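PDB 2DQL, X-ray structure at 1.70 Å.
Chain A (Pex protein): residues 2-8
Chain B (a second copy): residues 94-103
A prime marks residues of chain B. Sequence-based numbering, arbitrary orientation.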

ATOM      1  N   LYS A   2       3.058 -17.672  -6.427  1.00 33.25           N
ATOM      2  CA  LYS A   2       3.646 -18.913  -5.945  1.00 32.67           C
ATOM      3  C   LYS A   2       4.034 -18.794  -4.474  1.00 31.80           C
ATOM      4  O   LYS A   2       4.209 -17.691  -3.951  1.00 31.33           O
ATOM      5  CB  LYS A   2       4.877 -19.277  -6.783  1.00 33.62           C
ATOM      6  CG  LYS A   2       5.357 -20.708  -6.576  1.00 34.76           C
ATOM      7  CD  LYS A   2       4.293 -21.712  -7.009  1.00 35.59           C
ATOM      8  CE  LYS A   2       4.665 -23.144  -6.630  1.00 35.90           C
ATOM      9  NZ  LYS A   2       5.895 -23.635  -7.314  1.00 36.45           N
ATOM     10  N   ILE A   3       4.164 -19.938  -3.813  1.00 30.86           N
ATOM     11  CA  ILE A   3       4.521 -19.973  -2.399  1.00 30.02           C
ATOM     12  C   ILE A   3       5.825 -19.239  -2.113  1.00 29.42           C
ATOM     13  O   ILE A   3       5.941 -18.544  -1.104  1.00 28.89           O
ATOM     14  CB  ILE A   3       4.650 -21.429  -1.892  1.00 30.22           C
ATOM     15  CG1 ILE A   3       3.307 -22.152  -2.031  1.00 30.32           C
ATOM     16  CG2 ILE A   3       5.107 -21.439  -0.435  1.00 30.08           C
ATOM     17  CD1 ILE A   3       2.203 -21.583  -1.163  1.00 30.65           C
ATOM     18  N   GLU A   4       6.807 -19.389  -2.997  1.00 28.70           N
ATOM     19  CA  GLU A   4       8.088 -18.725  -2.794  1.00 28.38           C
ATOM     20  C   GLU A   4       7.935 -17.206  -2.765  1.00 27.22           C
ATOM     21  O   GLU A   4       8.684 -16.520  -2.072  1.00 27.42           O
ATOM     22  CB  GLU A   4       9.085 -19.128  -3.885  1.00 29.48           C
ATOM     23  CG  GLU A   4      10.444 -18.459  -3.731  1.00 31.07           C
ATOM     24  CD  GLU A   4      11.082 -18.729  -2.376  1.00 31.81           C
ATOM     25  OE1 GLU A   4      11.983 -17.960  -1.984  1.00 32.86           O
ATOM     26  OE2 GLU A   4      10.691 -19.709  -1.705  1.00 32.41           O
ATOM     27  N   ASP A   5       6.970 -16.683  -3.513  1.00 26.08           N
ATOM     28  CA  ASP A   5       6.734 -15.241  -3.544  1.00 25.06           C
ATOM     29  C   ASP A   5       6.273 -14.755  -2.177  1.00 23.80           C
ATOM     30  O   ASP A   5       6.535 -13.616  -1.788  1.00 23.08           O
ATOM     31  CB  ASP A   5       5.670 -14.884  -4.581  1.00 26.24           C
ATOM     32  CG  ASP A   5       6.099 -15.222  -5.990  1.00 27.42           C
ATOM     33  OD1 ASP A   5       7.235 -14.860  -6.362  1.00 28.75           O
ATOM     34  OD2 ASP A   5       5.301 -15.838  -6.726  1.00 28.31           O
ATOM     35  N   ILE A   6       5.572 -15.622  -1.455  1.00 22.12           N
ATOM     36  CA  ILE A   6       5.096 -15.269  -0.128  1.00 20.87           C
ATOM     37  C   ILE A   6       6.297 -15.156   0.803  1.00 20.21           C
ATOM     38  O   ILE A   6       6.438 -14.187   1.542  1.00 19.31           O
ATOM     39  CB  ILE A   6       4.104 -16.328   0.403  1.00 20.64           C
ATOM     40  CG1 ILE A   6       2.883 -16.380  -0.521  1.00 20.50           C
ATOM     41  CG2 ILE A   6       3.680 -15.986   1.829  1.00 20.56           C
ATOM     42  CD1 ILE A   6       1.907 -17.485  -0.192  1.00 21.28           C
ATOM     43  N   TYR A   7       7.179 -16.148   0.758  1.00 20.47           N
ATOM     44  CA  TYR A   7       8.367 -16.101   1.591  1.00 21.19           C
ATOM     45  C   TYR A   7       9.214 -14.881   1.230  1.00 21.44           C
ATOM     46  O   TYR A   7       9.738 -14.206   2.106  1.00 21.21           O
ATOM     47  CB  TYR A   7       9.189 -17.372   1.411  1.00 21.81           C
ATOM     48  CG  TYR A   7       8.636 -18.553   2.171  1.00 22.74           C
ATOM     49  CD1 TYR A   7       8.860 -18.689   3.539  1.00 23.19           C
ATOM     50  CD2 TYR A   7       7.885 -19.530   1.522  1.00 23.21           C
ATOM     51  CE1 TYR A   7       8.350 -19.783   4.245  1.00 23.67           C
ATOM     52  CE2 TYR A   7       7.372 -20.621   2.216  1.00 23.69           C
ATOM     53  CZ  TYR A   7       7.609 -20.742   3.572  1.00 23.77           C
ATOM     54  OH  TYR A   7       7.109 -21.832   4.248  1.00 25.07           O
ATOM     55  N   GLN A   8       9.330 -14.596  -0.061  1.00 22.45           N
ATOM     56  CA  GLN A   8      10.120 -13.452  -0.509  1.00 23.51           C
ATOM     57  C   GLN A   8       9.598 -12.120   0.028  1.00 23.28           C
ATOM     58  O   GLN A   8      10.377 -11.231   0.363  1.00 23.02           O
ATOM     59  CB  GLN A   8      10.167 -13.405  -2.038  1.00 24.59           C
ATOM     60  CG  GLN A   8      11.080 -14.445  -2.662  1.00 26.75           C
ATOM     61  CD  GLN A   8      12.489 -14.375  -2.109  1.00 27.94           C
ATOM     62  OE1 GLN A   8      13.090 -13.300  -2.041  1.00 28.98           O
ATOM     63  NE2 GLN A   8      13.026 -15.523  -1.709  1.00 28.70           N
TER
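Chain B 94-103: EWQHQAEDLA

Helices that pack across a dimer interface often meet through one side-chain stripe each, and this pair from the Pex protein is a compact example. Chain B is helical from Gln96′ onward, and the helix runs on past Ala103′, in nearly the same direction as the helix of chain A, at a crossing angle of 25°. The axes come no closer than 11.7 Å, so side chains must span the gap. Glu94′ stays clear of the chain A stretch. Next comes Trp95′, the N-cap residue, whose backbone O accepts a hydrogen bond from N of Ala99′ (2.7 Å). Its CA-to-CB bond points sideways, but with chi1 at m the indole reaches chain A, where CD1 of Ile3 lies 3.6 Å from CH2 of Trp95′, at the ring edge. One turn on, Gln98′ (chi1 t, chi2 p) supplies the polar contact: the OH of Tyr7 donates a hydrogen bond to OE1 of Gln98′ at 3.0 Å, near the plane of the tyrosine ring. The CA-to-CB bond of Asp101′ points toward chain A, leaving CB 3.6 Å from OH of Tyr7. Leu102′ makes the broadest contact, with 64 Å² covered, the largest area of any residue here: its CD2 lies 4.1 Å from CG2 of Ile6 and 3.9 Å from CZ of Tyr7, while its CD1 is 4.5 Å from CD1 of Ile3.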

ATOM      1  N   GLU B  94      -3.244 -32.187   3.782  1.00 15.67           N
ATOM      2  CA  GLU B  94      -1.964 -32.173   3.093  1.00 16.39           C
ATOM      3  C   GLU B  94      -1.190 -30.876   3.286  1.00 15.74           C
ATOM      4  O   GLU B  94       0.030 -30.852   3.142  1.00 15.61           O
ATOM      5  CB  GLU B  94      -2.138 -32.434   1.598  1.00 18.24           C
ATOM      6  CG  GLU B  94      -0.804 -32.752   0.930  1.00 21.59           C
ATOM      7  CD  GLU B  94      -0.934 -33.074  -0.540  1.00 23.30           C
ATOM      8  OE1 GLU B  94      -1.835 -33.857  -0.895  1.00 24.95           O
ATOM      9  OE2 GLU B  94      -0.124 -32.554  -1.340  1.00 24.59           O
ATOM     10  N   TRP B  95      -1.896 -29.801   3.609  1.00 15.32           N
ATOM     11  CA  TRP B  95      -1.248 -28.509   3.809  1.00 14.99           C
ATOM     12  C   TRP B  95      -1.076 -28.103   5.264  1.00 14.94           C
ATOM     13  O   TRP B  95      -0.636 -26.998   5.552  1.00 14.84           O
ATOM     14  CB  TRP B  95      -2.030 -27.411   3.086  1.00 15.58           C
ATOM     15  CG  TRP B  95      -1.717 -27.312   1.639  1.00 16.33           C
ATOM     16  CD1 TRP B  95      -2.031 -28.211   0.662  1.00 16.58           C
ATOM     17  CD2 TRP B  95      -1.047 -26.231   0.992  1.00 16.95           C
ATOM     18  NE1 TRP B  95      -1.602 -27.751  -0.559  1.00 16.64           N
ATOM     19  CE2 TRP B  95      -0.995 -26.536  -0.384  1.00 17.32           C
ATOM     20  CE3 TRP B  95      -0.485 -25.031   1.442  1.00 18.04           C
ATOM     21  CZ2 TRP B  95      -0.403 -25.677  -1.321  1.00 18.20           C
ATOM     22  CZ3 TRP B  95       0.105 -24.173   0.509  1.00 18.23           C
ATOM     23  CH2 TRP B  95       0.137 -24.506  -0.854  1.00 18.44           C
ATOM     24  N   GLN B  96      -1.408 -28.997   6.186  1.00 14.90           N
ATOM     25  CA  GLN B  96      -1.295 -28.676   7.600  1.00 15.59           C
ATOM     26  C   GLN B  96       0.063 -28.095   8.005  1.00 15.44           C
ATOM     27  O   GLN B  96       0.140 -27.024   8.616  1.00 14.86           O
ATOM     28  CB  GLN B  96      -1.589 -29.927   8.431  1.00 16.94           C
ATOM     29  CG  GLN B  96      -1.543 -29.717   9.931  1.00 19.83           C
ATOM     30  CD  GLN B  96      -2.645 -28.805  10.428  1.00 21.48           C
ATOM     31  OE1 GLN B  96      -3.773 -28.854   9.939  1.00 22.79           O
ATOM     32  NE2 GLN B  96      -2.329 -27.977  11.416  1.00 23.02           N
ATOM     33  N   HIS B  97       1.141 -28.776   7.638  1.00 15.04           N
ATOM     34  CA  HIS B  97       2.463 -28.317   8.037  1.00 15.22           C
ATOM     35  C   HIS B  97       2.942 -27.083   7.306  1.00 14.80           C
ATOM     36  O   HIS B  97       3.556 -26.198   7.908  1.00 15.37           O
ATOM     37  CB  HIS B  97       3.449 -29.481   7.919  1.00 15.71           C
ATOM     38  CG  HIS B  97       3.056 -30.659   8.757  1.00 16.23           C
ATOM     39  ND1 HIS B  97       2.836 -30.556  10.116  1.00 16.97           N
ATOM     40  CD2 HIS B  97       2.771 -31.940   8.430  1.00 16.45           C
ATOM     41  CE1 HIS B  97       2.425 -31.720  10.584  1.00 16.87           C
ATOM     42  NE2 HIS B  97       2.376 -32.579   9.580  1.00 17.03           N
ATOM     43  N   GLN B  98       2.648 -27.011   6.013  1.00 14.22           N
ATOM     44  CA  GLN B  98       3.020 -25.853   5.215  1.00 14.41           C
ATOM     45  C   GLN B  98       2.242 -24.649   5.743  1.00 14.11           C
ATOM     46  O   GLN B  98       2.782 -23.557   5.875  1.00 13.56           O
ATOM     47  CB  GLN B  98       2.660 -26.095   3.751  1.00 15.10           C
ATOM     48  CG  GLN B  98       2.919 -24.910   2.828  1.00 16.60           C
ATOM     49  CD  GLN B  98       4.375 -24.512   2.789  1.00 17.69           C
ATOM     50  OE1 GLN B  98       4.830 -23.693   3.585  1.00 19.12           O
ATOM     51  NE2 GLN B  98       5.122 -25.101   1.867  1.00 18.05           N
ATOM     52  N   ALA B  99       0.969 -24.863   6.067  1.00 13.76           N
ATOM     53  CA  ALA B  99       0.132 -23.779   6.573  1.00 14.33           C
ATOM     54  C   ALA B  99       0.679 -23.236   7.888  1.00 14.68           C
ATOM     55  O   ALA B  99       0.683 -22.028   8.111  1.00 14.56           O
ATOM     56  CB  ALA B  99      -1.303 -24.261   6.760  1.00 14.17           C
ATOM     57  N   GLU B 100       1.135 -24.130   8.758  1.00 15.21           N
ATOM     58  CA  GLU B 100       1.695 -23.706  10.036  1.00 16.22           C
ATOM     59  C   GLU B 100       2.873 -22.758   9.792  1.00 15.60           C
ATOM     60  O   GLU B 100       3.005 -21.733  10.457  1.00 14.86           O
ATOM     61  CB  GLU B 100       2.155 -24.927  10.837  1.00 17.80           C
ATOM     62  CG  GLU B 100       2.983 -24.596  12.073  1.00 21.91           C
ATOM     63  CD  GLU B 100       2.203 -23.852  13.142  1.00 23.54           C
ATOM     64  OE1 GLU B 100       2.833 -23.379  14.108  1.00 25.61           O
ATOM     65  OE2 GLU B 100       0.965 -23.744  13.025  1.00 25.72           O
ATOM     66  N   ASP B 101       3.721 -23.102   8.826  1.00 14.62           N
ATOM     67  CA  ASP B 101       4.877 -22.273   8.494  1.00 14.80           C
ATOM     68  C   ASP B 101       4.460 -20.885   8.006  1.00 13.85           C
ATOM     69  O   ASP B 101       5.063 -19.874   8.384  1.00 13.67           O
ATOM     70  CB  ASP B 101       5.726 -22.948   7.410  1.00 15.61           C
ATOM     71  CG  ASP B 101       6.419 -24.201   7.902  1.00 17.98           C
ATOM     72  OD1 ASP B 101       6.369 -24.490   9.120  1.00 19.26           O
ATOM     73  OD2 ASP B 101       7.034 -24.893   7.061  1.00 19.31           O
ATOM     74  N   LEU B 102       3.438 -20.833   7.156  1.00 12.69           N
ATOM     75  CA  LEU B 102       2.982 -19.547   6.638  1.00 12.82           C
ATOM     76  C   LEU B 102       2.294 -18.745   7.735  1.00 12.85           C
ATOM     77  O   LEU B 102       2.462 -17.526   7.806  1.00 12.48           O
ATOM     78  CB  LEU B 102       2.042 -19.744   5.444  1.00 12.49           C
ATOM     79  CG  LEU B 102       2.693 -20.463   4.253  1.00 13.48           C
ATOM     80  CD1 LEU B 102       1.647 -20.710   3.178  1.00 14.12           C
ATOM     81  CD2 LEU B 102       3.840 -19.631   3.694  1.00 14.14           C
ATOM     82  N   ALA B 103       1.541 -19.423   8.597  1.00 13.69           N
ATOM     83  CA  ALA B 103       0.855 -18.742   9.697  1.00 13.99           C
ATOM     84  C   ALA B 103       1.870 -18.017  10.584  1.00 14.81           C
ATOM     85  O   ALA B 103       1.596 -16.923  11.084  1.00 14.58           O
ATOM     86  CB  ALA B 103       0.059 -19.743  10.526  1.00 13.99           C
TER